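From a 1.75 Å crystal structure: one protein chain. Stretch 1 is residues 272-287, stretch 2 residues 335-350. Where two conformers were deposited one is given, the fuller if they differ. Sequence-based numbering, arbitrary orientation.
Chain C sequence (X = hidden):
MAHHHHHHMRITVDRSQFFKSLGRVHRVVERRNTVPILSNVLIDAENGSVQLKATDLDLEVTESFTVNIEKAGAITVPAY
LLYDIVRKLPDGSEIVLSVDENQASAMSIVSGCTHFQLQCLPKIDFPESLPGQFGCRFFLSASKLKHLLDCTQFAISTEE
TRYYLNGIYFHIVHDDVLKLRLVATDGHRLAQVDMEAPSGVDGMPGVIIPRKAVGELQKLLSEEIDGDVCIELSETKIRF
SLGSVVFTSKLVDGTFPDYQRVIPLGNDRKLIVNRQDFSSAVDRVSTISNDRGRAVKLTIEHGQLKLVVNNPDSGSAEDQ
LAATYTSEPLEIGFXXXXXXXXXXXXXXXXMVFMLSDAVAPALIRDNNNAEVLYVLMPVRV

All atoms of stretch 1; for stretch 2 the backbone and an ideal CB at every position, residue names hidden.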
ATOM      1  N   ILE C 272      34.611   8.701 -10.530  1.00 22.59           N
ATOM      2  CA  ILE C 272      33.463   8.993 -11.381  1.00 28.29           C
ATOM      3  C   ILE C 272      32.873   7.675 -11.849  1.00 27.60           C
ATOM      4  O   ILE C 272      33.596   6.814 -12.357  1.00 27.60           O
ATOM      5  CB  ILE C 272      33.819   9.846 -12.607  1.00 30.60           C
ATOM      6  CG1 ILE C 272      34.637  11.081 -12.222  1.00 31.82           C
ATOM      7  CG2 ILE C 272      32.530  10.243 -13.309  1.00 30.50           C
ATOM      8  CD1 ILE C 272      35.133  11.874 -13.438  1.00 37.36           C
ATOM      9  N   VAL C 273      31.559   7.531 -11.705  1.00 27.62           N
ATOM     10  CA  VAL C 273      30.874   6.334 -12.158  1.00 27.20           C
ATOM     11  C   VAL C 273      29.640   6.762 -12.935  1.00 26.72           C
ATOM     12  O   VAL C 273      29.122   7.866 -12.766  1.00 26.00           O
ATOM     13  CB  VAL C 273      30.480   5.398 -10.986  1.00 27.18           C
ATOM     14  CG1 VAL C 273      31.718   4.874 -10.265  1.00 29.02           C
ATOM     15  CG2 VAL C 273      29.572   6.117 -10.014  1.00 24.01           C
ATOM     16  N   ASN C 274      29.176   5.869 -13.798  1.00 25.20           N
ATOM     17  CA  ASN C 274      27.869   6.039 -14.408  1.00 30.15           C
ATOM     18  C   ASN C 274      26.819   5.897 -13.326  1.00 27.99           C
ATOM     19  O   ASN C 274      26.731   4.853 -12.669  1.00 27.67           O
ATOM     20  CB  ASN C 274      27.642   5.008 -15.504  1.00 27.70           C
ATOM     21  CG  ASN C 274      26.280   5.135 -16.146  1.00 32.52           C
ATOM     22  OD1 ASN C 274      25.263   4.799 -15.549  1.00 28.50           O
ATOM     23  ND2 ASN C 274      26.256   5.614 -17.376  1.00 33.35           N
ATOM     24  N   ARG C 275      26.013   6.940 -13.145  1.00 26.70           N
ATOM     25  CA  ARG C 275      25.134   6.977 -11.981  1.00 28.11           C
ATOM     26  C   ARG C 275      24.127   5.833 -12.003  1.00 26.20           C
ATOM     27  O   ARG C 275      23.872   5.205 -10.969  1.00 22.64           O
ATOM     28  CB  ARG C 275      24.410   8.322 -11.912  1.00 29.75           C
ATOM     29  CG  ARG C 275      23.535   8.467 -10.691  1.00 28.15           C
ATOM     30  CD  ARG C 275      23.031   9.860 -10.557  1.00 31.20           C
ATOM     31  NE  ARG C 275      22.208  10.195 -11.697  1.00 32.76           N
ATOM     32  CZ  ARG C 275      20.902   9.975 -11.766  1.00 44.65           C
ATOM     33  NH1 ARG C 275      20.256   9.434 -10.739  1.00 40.44           N
ATOM     34  NH2 ARG C 275      20.235  10.312 -12.863  1.00 51.66           N
ATOM     35  N   GLN C 276      23.538   5.565 -13.164  1.00 25.81           N
ATOM     36  CA  GLN C 276      22.509   4.540 -13.271  0.51 27.28           C
ATOM     37  C   GLN C 276      23.099   3.148 -13.070  1.00 27.42           C
ATOM     38  O   GLN C 276      22.512   2.295 -12.395  1.00 26.11           O
ATOM     39  CB  GLN C 276      21.828   4.672 -14.640  0.51 30.81           C
ATOM     40  CG  GLN C 276      21.113   6.020 -14.884  0.51 35.74           C
ATOM     41  CD  GLN C 276      22.030   7.234 -15.211  0.51 37.98           C
ATOM     42  OE1 GLN C 276      23.228   7.104 -15.508  0.51 26.22           O
ATOM     43  NE2 GLN C 276      21.440   8.426 -15.159  0.51 36.88           N
ATOM     44  N   ASP C 277      24.266   2.906 -13.667  1.00 29.52           N
ATOM     45  CA  ASP C 277      24.922   1.611 -13.499  1.00 22.03           C
ATOM     46  C   ASP C 277      25.319   1.384 -12.048  1.00 22.96           C
ATOM     47  O   ASP C 277      25.205   0.263 -11.530  1.00 25.65           O
ATOM     48  CB  ASP C 277      26.143   1.541 -14.416  1.00 24.12           C
ATOM     49  CG  ASP C 277      25.769   1.508 -15.882  1.00 36.10           C
ATOM     50  OD1 ASP C 277      24.593   1.222 -16.217  1.00 33.59           O
ATOM     51  OD2 ASP C 277      26.660   1.761 -16.710  1.00 37.81           O
ATOM     52  N   PHE C 278      25.814   2.435 -11.381  1.00 22.09           N
ATOM     53  CA  PHE C 278      26.188   2.338  -9.967  1.00 22.87           C
ATOM     54  C   PHE C 278      24.965   2.090  -9.098  1.00 20.47           C
ATOM     55  O   PHE C 278      24.969   1.213  -8.223  1.00 19.86           O
ATOM     56  CB  PHE C 278      26.900   3.626  -9.541  1.00 21.88           C
ATOM     57  CG  PHE C 278      27.257   3.680  -8.082  1.00 22.79           C
ATOM     58  CD1 PHE C 278      28.375   3.014  -7.609  1.00 24.35           C
ATOM     59  CD2 PHE C 278      26.472   4.389  -7.184  1.00 25.38           C
ATOM     60  CE1 PHE C 278      28.706   3.061  -6.264  1.00 20.90           C
ATOM     61  CE2 PHE C 278      26.792   4.427  -5.833  1.00 22.42           C
ATOM     62  CZ  PHE C 278      27.913   3.781  -5.382  1.00 19.11           C
ATOM     63  N   SER C 279      23.902   2.866  -9.324  1.00 21.16           N
ATOM     64  CA  SER C 279      22.681   2.703  -8.542  1.00 22.32           C
ATOM     65  C   SER C 279      22.106   1.298  -8.686  1.00 22.67           C
ATOM     66  O   SER C 279      21.703   0.681  -7.695  1.00 21.06           O
ATOM     67  CB  SER C 279      21.643   3.745  -8.976  1.00 25.47           C
ATOM     68  OG  SER C 279      22.129   5.046  -8.711  1.00 34.22           O
ATOM     69  N   SER C 280      22.024   0.785  -9.917  1.00 20.85           N
ATOM     70  CA  SER C 280      21.443  -0.539 -10.119  0.54 20.72           C
ATOM     71  C   SER C 280      22.299  -1.620  -9.469  1.00 19.44           C
ATOM     72  O   SER C 280      21.776  -2.575  -8.887  1.00 18.32           O
ATOM     73  CB  SER C 280      21.268  -0.818 -11.610  0.54 22.97           C
ATOM     74  OG  SER C 280      20.404   0.129 -12.216  0.54 20.42           O
ATOM     75  N   ALA C 281      23.623  -1.482  -9.554  1.00 20.34           N
ATOM     76  CA  ALA C 281      24.509  -2.470  -8.928  1.00 18.59           C
ATOM     77  C   ALA C 281      24.384  -2.460  -7.411  1.00 17.41           C
ATOM     78  O   ALA C 281      24.332  -3.524  -6.782  1.00 17.67           O
ATOM     79  CB  ALA C 281      25.954  -2.207  -9.338  1.00 15.88           C
ATOM     80  N   VAL C 282      24.351  -1.269  -6.804  1.00 18.44           N
ATOM     81  CA  VAL C 282      24.175  -1.169  -5.361  1.00 16.47           C
ATOM     82  C   VAL C 282      22.830  -1.745  -4.965  1.00 18.63           C
ATOM     83  O   VAL C 282      22.719  -2.473  -3.972  1.00 17.72           O
ATOM     84  CB  VAL C 282      24.310   0.294  -4.892  1.00 17.91           C
ATOM     85  CG1 VAL C 282      23.868   0.437  -3.421  1.00 19.79           C
ATOM     86  CG2 VAL C 282      25.737   0.782  -5.084  1.00 20.08           C
ATOM     87  N   ASP C 283      21.783  -1.399  -5.717  1.00 17.60           N
ATOM     88  CA  ASP C 283      20.461  -1.956  -5.463  1.00 19.01           C
ATOM     89  C   ASP C 283      20.507  -3.481  -5.487  1.00 21.09           C
ATOM     90  O   ASP C 283      19.985  -4.145  -4.583  1.00 20.17           O
ATOM     91  CB  ASP C 283      19.466  -1.401  -6.499  1.00 20.33           C
ATOM     92  CG  ASP C 283      18.024  -1.765  -6.185  1.00 28.71           C
ATOM     93  OD1 ASP C 283      17.718  -2.038  -5.002  1.00 27.82           O
ATOM     94  OD2 ASP C 283      17.192  -1.772  -7.125  1.00 32.12           O
ATOM     95  N   ARG C 284      21.168  -4.058  -6.494  1.00 21.02           N
ATOM     96  CA  ARG C 284      21.212  -5.511  -6.597  1.00 17.34           C
ATOM     97  C   ARG C 284      21.917  -6.138  -5.396  1.00 17.68           C
ATOM     98  O   ARG C 284      21.357  -7.024  -4.743  1.00 20.68           O
ATOM     99  CB  ARG C 284      21.892  -5.930  -7.904  1.00 18.13           C
ATOM    100  CG  ARG C 284      21.026  -5.645  -9.132  1.00 19.56           C
ATOM    101  CD  ARG C 284      21.626  -6.250 -10.392  1.00 21.87           C
ATOM    102  NE  ARG C 284      22.940  -5.714 -10.744  1.00 22.49           N
ATOM    103  CZ  ARG C 284      23.150  -4.712 -11.591  1.00 28.65           C
ATOM    104  NH1 ARG C 284      22.127  -4.100 -12.177  1.00 26.24           N
ATOM    105  NH2 ARG C 284      24.396  -4.331 -11.874  1.00 24.65           N
ATOM    106  N   VAL C 285      23.142  -5.692  -5.076  1.00 18.22           N
ATOM    107  CA  VAL C 285      23.906  -6.415  -4.054  1.00 14.90           C
ATOM    108  C   VAL C 285      23.328  -6.165  -2.672  1.00 19.83           C
ATOM    109  O   VAL C 285      23.478  -7.020  -1.791  1.00 17.66           O
ATOM    110  CB  VAL C 285      25.425  -6.090  -4.114  1.00 12.72           C
ATOM    111  CG1 VAL C 285      26.022  -6.525  -5.469  1.00 18.23           C
ATOM    112  CG2 VAL C 285      25.692  -4.599  -3.885  1.00 16.20           C
ATOM    113  N   SER C 286      22.612  -5.051  -2.464  1.00 17.41           N
ATOM    114  CA  SER C 286      22.044  -4.778  -1.144  1.00 17.22           C
ATOM    115  C   SER C 286      20.774  -5.577  -0.874  1.00 18.22           C
ATOM    116  O   SER C 286      20.221  -5.478   0.232  1.00 19.51           O
ATOM    117  CB  SER C 286      21.754  -3.284  -0.990  1.00 19.60           C
ATOM    118  OG  SER C 286      20.756  -2.847  -1.882  1.00 23.08           O
ATOM    119  N   THR C 287      20.304  -6.352  -1.853  1.00 15.59           N
ATOM    120  CA  THR C 287      19.081  -7.125  -1.656  1.00 16.65           C
ATOM    121  C   THR C 287      19.222  -8.075  -0.474  1.00 19.53           C
ATOM    122  O   THR C 287      18.217  -8.413   0.170  1.00 20.05           O
ATOM    123  CB  THR C 287      18.739  -7.921  -2.919  1.00 17.14           C
ATOM    124  OG1 THR C 287      18.787  -7.070  -4.081  1.00 19.15           O
ATOM    125  CG2 THR C 287      17.330  -8.534  -2.840  1.00 18.88           C
ATOM    126  N   UNK C 335      26.704   2.875   3.866  1.00 17.38           N
ATOM    127  CA  UNK C 335      25.333   2.405   3.938  1.00 15.98           C
ATOM    128  C   UNK C 335      24.734   2.425   2.538  1.00 20.12           C
ATOM    129  O   UNK C 335      24.697   3.472   1.884  1.00 17.44           O
ATOM    130  CB  UNK C 335      24.507   3.259   4.902  1.00 15.98           C
ATOM    131  N   UNK C 336      24.304   1.256   2.055  1.00 21.15           N
ATOM    132  CA  UNK C 336      23.847   1.146   0.672  1.00 22.95           C
ATOM    133  C   UNK C 336      22.582   1.964   0.429  1.00 18.49           C
ATOM    134  O   UNK C 336      22.407   2.528  -0.652  1.00 20.42           O
ATOM    135  CB  UNK C 336      23.595  -0.320   0.315  1.00 22.95           C
ATOM    136  N   UNK C 337      21.665   1.989   1.394  1.00 16.42           N
ATOM    137  CA  UNK C 337      20.468   2.806   1.232  0.57 18.20           C
ATOM    138  C   UNK C 337      20.823   4.283   1.130  1.00 18.48           C
ATOM    139  O   UNK C 337      20.228   5.017   0.338  1.00 21.01           O
ATOM    140  CB  UNK C 337      19.503   2.576   2.397  0.57 18.20           C
ATOM    141  N   UNK C 338      21.786   4.738   1.928  1.00 18.62           N
ATOM    142  CA  UNK C 338      22.172   6.141   1.850  1.00 19.40           C
ATOM    143  C   UNK C 338      22.821   6.455   0.513  1.00 20.69           C
ATOM    144  O   UNK C 338      22.627   7.547  -0.034  1.00 19.91           O
ATOM    145  CB  UNK C 338      23.123   6.499   2.994  1.00 19.40           C
ATOM    146  N   UNK C 339      23.613   5.521  -0.027  1.00 18.70           N
ATOM    147  CA  UNK C 339      24.167   5.719  -1.362  1.00 17.37           C
ATOM    148  C   UNK C 339      23.064   5.845  -2.396  1.00 20.94           C
ATOM    149  O   UNK C 339      23.124   6.712  -3.274  1.00 22.36           O
ATOM    150  CB  UNK C 339      25.103   4.567  -1.731  1.00 17.37           C
ATOM    151  N   UNK C 340      22.041   4.992  -2.312  1.00 20.27           N
ATOM    152  CA  UNK C 340      20.940   5.098  -3.268  1.00 19.86           C
ATOM    153  C   UNK C 340      20.164   6.396  -3.070  1.00 21.82           C
ATOM    154  O   UNK C 340      19.746   7.025  -4.049  1.00 24.34           O
ATOM    155  CB  UNK C 340      20.000   3.898  -3.133  1.00 19.86           C
ATOM    156  N   UNK C 341      19.988   6.823  -1.816  1.00 23.60           N
ATOM    157  CA  UNK C 341      19.329   8.106  -1.569  1.00 24.84           C
ATOM    158  C   UNK C 341      20.045   9.233  -2.303  1.00 22.10           C
ATOM    159  O   UNK C 341      19.411  10.038  -2.998  1.00 24.44           O
ATOM    160  CB  UNK C 341      19.279   8.403  -0.069  1.00 24.84           C
ATOM    161  N   UNK C 342      21.373   9.300  -2.174  1.00 20.38           N
ATOM    162  CA  UNK C 342      22.099  10.410  -2.777  1.00 25.79           C
ATOM    163  C   UNK C 342      22.163  10.256  -4.293  1.00 25.92           C
ATOM    164  O   UNK C 342      22.002  11.234  -5.034  1.00 22.44           O
ATOM    165  CB  UNK C 342      23.510  10.505  -2.194  1.00 25.79           C
ATOM    166  N   UNK C 343      22.371   9.029  -4.784  1.00 22.83           N
ATOM    167  CA  UNK C 343      22.316   8.824  -6.232  1.00 25.79           C
ATOM    168  C   UNK C 343      20.981   9.296  -6.798  1.00 28.72           C
ATOM    169  O   UNK C 343      20.929   9.893  -7.886  1.00 27.38           O
ATOM    170  CB  UNK C 343      22.540   7.349  -6.573  1.00 25.79           C
ATOM    171  N   UNK C 344      19.893   9.046  -6.066  1.00 26.91           N
ATOM    172  CA  UNK C 344      18.578   9.528  -6.475  1.00 24.43           C
ATOM    173  C   UNK C 344      18.431  11.033  -6.508  1.00 30.54           C
ATOM    174  O   UNK C 344      17.530  11.537  -7.181  1.00 30.95           O
ATOM    175  CB  UNK C 344      17.515   8.953  -5.537  1.00 24.43           C
ATOM    176  N   UNK C 345      19.289  11.774  -5.797  1.00 33.65           N
ATOM    177  CA  UNK C 345      19.215  13.234  -5.827  1.00 31.71           C
ATOM    178  C   UNK C 345      19.771  13.831  -7.107  1.00 30.24           C
ATOM    179  O   UNK C 345      19.410  14.957  -7.466  1.00 30.27           O
ATOM    180  CB  UNK C 345      19.966  13.817  -4.629  1.00 31.71           C
ATOM    181  N   UNK C 346      20.669  13.113  -7.770  1.00 29.32           N
ATOM    182  CA  UNK C 346      21.427  13.643  -8.881  1.00 30.90           C
ATOM    183  C   UNK C 346      20.661  13.458 -10.175  1.00 29.64           C
ATOM    184  O   UNK C 346      19.843  12.548 -10.308  1.00 40.38           O
ATOM    185  CB  UNK C 346      22.800  12.972  -8.968  1.00 30.90           C
ATOM    186  N   UNK C 347      20.939  14.326 -11.137  1.00 33.91           N
ATOM    187  CA  UNK C 347      20.232  14.295 -12.400  1.00 40.05           C
ATOM    188  C   UNK C 347      21.117  13.934 -13.581  1.00 45.43           C
ATOM    189  O   UNK C 347      20.595  13.749 -14.685  1.00 52.79           O
ATOM    190  CB  UNK C 347      19.575  15.654 -12.652  1.00 40.05           C
ATOM    191  N   UNK C 348      22.424  13.832 -13.393  1.00 35.16           N
ATOM    192  CA  UNK C 348      23.326  13.661 -14.521  1.00 37.46           C
ATOM    193  C   UNK C 348      23.710  12.198 -14.686  1.00 36.64           C
ATOM    194  O   UNK C 348      23.533  11.377 -13.781  1.00 37.81           O
ATOM    195  CB  UNK C 348      24.578  14.522 -14.342  1.00 37.46           C
ATOM    196  N   UNK C 349      24.242  11.879 -15.864  1.00 34.75           N
ATOM    197  CA  UNK C 349      24.738  10.528 -16.080  1.00 31.79           C
ATOM    198  C   UNK C 349      25.926  10.207 -15.191  1.00 29.37           C
ATOM    199  O   UNK C 349      26.181   9.031 -14.942  1.00 30.46           O
ATOM    200  CB  UNK C 349      25.124  10.338 -17.548  1.00 31.79           C
ATOM    201  N   UNK C 350      26.643  11.212 -14.695  1.00 28.33           N
ATOM    202  CA  UNK C 350      27.917  10.994 -14.024  1.00 32.99           C
ATOM    203  C   UNK C 350      27.793  11.330 -12.543  1.00 31.72           C
ATOM    204  O   UNK C 350      27.414  12.452 -12.187  1.00 39.58           O
ATOM    205  CB  UNK C 350      29.021  11.831 -14.673  1.00 32.99           C
TER

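Two helices, 275-285 and 336-345, pack at 154° between their N-to-C directions, nearly antiparallel, with axes 9.7 Å apart at closest approach. Position 335 precedes the second helix, and its ideal CB has nothing of stretch 1 within 5.5 Å. An N-cap favours Asn, Asp, Ser or Thr; it is Asn335, whose OD1 accepts from the backbone N of 338 at 2.9 Å.

At 336 CA-to-CB points toward stretch 1, and the ideal CB lies 3.7 Å from Ser286 CB and 3.8 Å from Val282 CG1. So close an approach suits Ala, Ser or Gly. Ser336 is deposited, chi1 p, its OG 3.4 Å from Ser286 CB.

Positions 337 and 338 have nothing of stretch 1 near their ideal CB atoms, so polar or large residues are equally admissible. Arg337 turns to its own helix, its NE forming a salt bridge with OD1 of the residue at 341 at 2.8 Å; Tyr338 supplies the capped N.

Position 339 points toward an apolar surface, its ideal CB 4.4 Å from Phe278 CE2 and 4.6 Å from Val282 CG1. Leu, Ile, Met or Val would suit. Leu339 brings CD1 to 4.0 Å from Phe278 CZ.

At 340 the CB leaves sideways, 5.2 Å from Val282 CG1, so a side chain must extend to make contact; Leu or Met could. Leu340 (m, t) does, placing CG 3.8 Å from Val282 CG1, CD2 3.4 Å from Ser279 O and CD1 4.0 Å from Asp283 CA.

Positions 341 and 342 are remote from stretch 1, which leaves their identity open: Asp341 is the partner of Arg337, and Ile342 makes no contact here.

Position 343 is the tightest. Its CB points toward stretch 1 and stands 3.2 Å from Ser279 OG, whose proton goes to Arg275 O (OG to O, 2.9 Å). Ala or Gly suits best, and Ala343 is found; its O accepts from Arg275 NH1 at 3.0 Å.

At 344 phi/psi of -64/-21 is ordinary, and an ideal CB would have room, so stretch 1 does not demand the deposited Gly344. Position 345 points away, allowing many residues; it is Gln345.

Position 346 points toward Arg275, with CD 3.5 Å from the ideal CB. An aliphatic residue could pack against that methylene, and Leu346 fits, while its O lies over one face of the guanidinium.

Positions 347 and 348 point away, and small polar residues are plausible. At Ser347 the backbone O accepts from a water that also accepts from Arg275 NH2 (2.8 Å). Ser348 contributes its O, taking Arg275 NE at 2.7 Å and 176°.

Position 349 points away, so its side chain is loosely specified, though its O accepts from Arg275 N (2.8 Å, 174°). Asp349 OD1 accepts from the same water at 3.2 Å.

Position 350 pairs with Asn274 in an antiparallel, non-hydrogen-bonded bridge, CA to CA 5.0 Å. Its CB is 4.1 Å from Ile272 CG2, suiting a residue with an aliphatic base, such as Glu350.

Stretch 2, residues 335-350: NSRYLLDIAGQLSSDE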
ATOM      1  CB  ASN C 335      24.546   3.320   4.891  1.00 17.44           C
ATOM      2  CG  ASN C 335      23.095   2.932   5.015  1.00 19.27           C
ATOM      3  OD1 ASN C 335      22.403   2.756   4.011  1.00 19.99           O
ATOM      4  ND2 ASN C 335      22.614   2.830   6.255  1.00 21.55           N
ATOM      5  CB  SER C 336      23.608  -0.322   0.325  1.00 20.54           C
ATOM      6  OG  SER C 336      22.664  -0.905   1.206  1.00 19.25           O
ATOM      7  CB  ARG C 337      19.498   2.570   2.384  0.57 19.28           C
ATOM      8  CG  ARG C 337      18.190   3.337   2.208  0.57 24.55           C
ATOM      9  CD  ARG C 337      17.500   2.947   0.901  0.57 25.61           C
ATOM     10  NE  ARG C 337      17.387   4.074  -0.021  0.57 35.53           N
ATOM     11  CZ  ARG C 337      16.875   3.993  -1.247  0.57 41.12           C
ATOM     12  NH1 ARG C 337      16.791   5.084  -2.014  0.57 34.34           N
ATOM     13  NH2 ARG C 337      16.447   2.822  -1.707  0.57 40.52           N
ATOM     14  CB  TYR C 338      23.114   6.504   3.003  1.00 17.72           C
ATOM     15  CG  TYR C 338      22.478   6.419   4.382  1.00 16.92           C
ATOM     16  CD1 TYR C 338      21.106   6.270   4.536  1.00 19.76           C
ATOM     17  CD2 TYR C 338      23.267   6.500   5.535  1.00 19.87           C
ATOM     18  CE1 TYR C 338      20.517   6.207   5.803  1.00 25.57           C
ATOM     19  CE2 TYR C 338      22.698   6.424   6.808  1.00 21.38           C
ATOM     20  CZ  TYR C 338      21.321   6.285   6.932  1.00 28.54           C
ATOM     21  OH  TYR C 338      20.742   6.214   8.180  1.00 30.33           O
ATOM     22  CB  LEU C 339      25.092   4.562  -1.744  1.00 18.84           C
ATOM     23  CG  LEU C 339      26.497   4.518  -1.163  1.00 17.64           C
ATOM     24  CD1 LEU C 339      27.108   3.159  -1.529  1.00 18.76           C
ATOM     25  CD2 LEU C 339      27.345   5.653  -1.711  1.00 16.60           C
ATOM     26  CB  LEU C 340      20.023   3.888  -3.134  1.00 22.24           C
ATOM     27  CG  LEU C 340      20.728   2.597  -3.578  1.00 25.70           C
ATOM     28  CD1 LEU C 340      19.846   1.400  -3.309  1.00 30.62           C
ATOM     29  CD2 LEU C 340      21.072   2.686  -5.057  1.00 27.24           C
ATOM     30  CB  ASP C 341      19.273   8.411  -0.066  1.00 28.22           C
ATOM     31  CG  ASP C 341      18.338   7.494   0.699  1.00 31.82           C
ATOM     32  OD1 ASP C 341      17.425   6.881   0.090  1.00 29.06           O
ATOM     33  OD2 ASP C 341      18.508   7.414   1.934  1.00 28.82           O
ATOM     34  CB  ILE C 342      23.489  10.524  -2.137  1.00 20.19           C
ATOM     35  CG1 ILE C 342      23.326  10.944  -0.677  1.00 20.79           C
ATOM     36  CG2 ILE C 342      24.345  11.527  -2.902  1.00 19.83           C
ATOM     37  CD1 ILE C 342      24.608  10.721   0.158  1.00 24.10           C
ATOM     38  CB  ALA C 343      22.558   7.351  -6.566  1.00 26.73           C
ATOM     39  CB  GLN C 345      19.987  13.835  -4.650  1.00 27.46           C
ATOM     40  CG  GLN C 345      19.365  13.509  -3.325  1.00 30.70           C
ATOM     41  CD  GLN C 345      18.071  14.237  -3.147  1.00 31.74           C
ATOM     42  OE1 GLN C 345      17.000  13.644  -3.184  1.00 34.98           O
ATOM     43  NE2 GLN C 345      18.160  15.554  -2.964  1.00 31.15           N
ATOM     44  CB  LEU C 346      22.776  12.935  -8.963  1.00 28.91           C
ATOM     45  CG  LEU C 346      23.563  12.946  -7.658  1.00 32.10           C
ATOM     46  CD1 LEU C 346      24.858  12.140  -7.815  1.00 29.36           C
ATOM     47  CD2 LEU C 346      23.851  14.382  -7.251  1.00 37.06           C
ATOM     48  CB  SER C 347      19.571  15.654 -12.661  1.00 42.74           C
ATOM     49  OG  SER C 347      20.548  16.674 -12.790  1.00 48.16           O
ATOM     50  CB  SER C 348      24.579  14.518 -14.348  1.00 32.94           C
ATOM     51  OG  SER C 348      25.416  14.007 -13.354  1.00 35.88           O
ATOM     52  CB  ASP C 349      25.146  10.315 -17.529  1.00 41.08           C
ATOM     53  CG  ASP C 349      23.999  10.528 -18.503  1.00 55.21           C
ATOM     54  OD1 ASP C 349      22.825  10.416 -18.086  1.00 58.37           O
ATOM     55  OD2 ASP C 349      24.279  10.796 -19.689  1.00 59.99           O
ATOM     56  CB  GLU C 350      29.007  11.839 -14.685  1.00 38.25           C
ATOM     57  CG  GLU C 350      28.910  11.734 -16.196  1.00 42.82           C
ATOM     58  CD  GLU C 350      29.837  12.650 -16.954  1.00 50.04           C
ATOM     59  OE1 GLU C 350      30.253  12.260 -18.066  1.00 42.29           O
ATOM     60  OE2 GLU C 350      30.127  13.759 -16.458  1.00 55.56           O
TER
HETATM   61  O   HOH W   1      20.954  10.855 -15.500  1.00 46.35           O
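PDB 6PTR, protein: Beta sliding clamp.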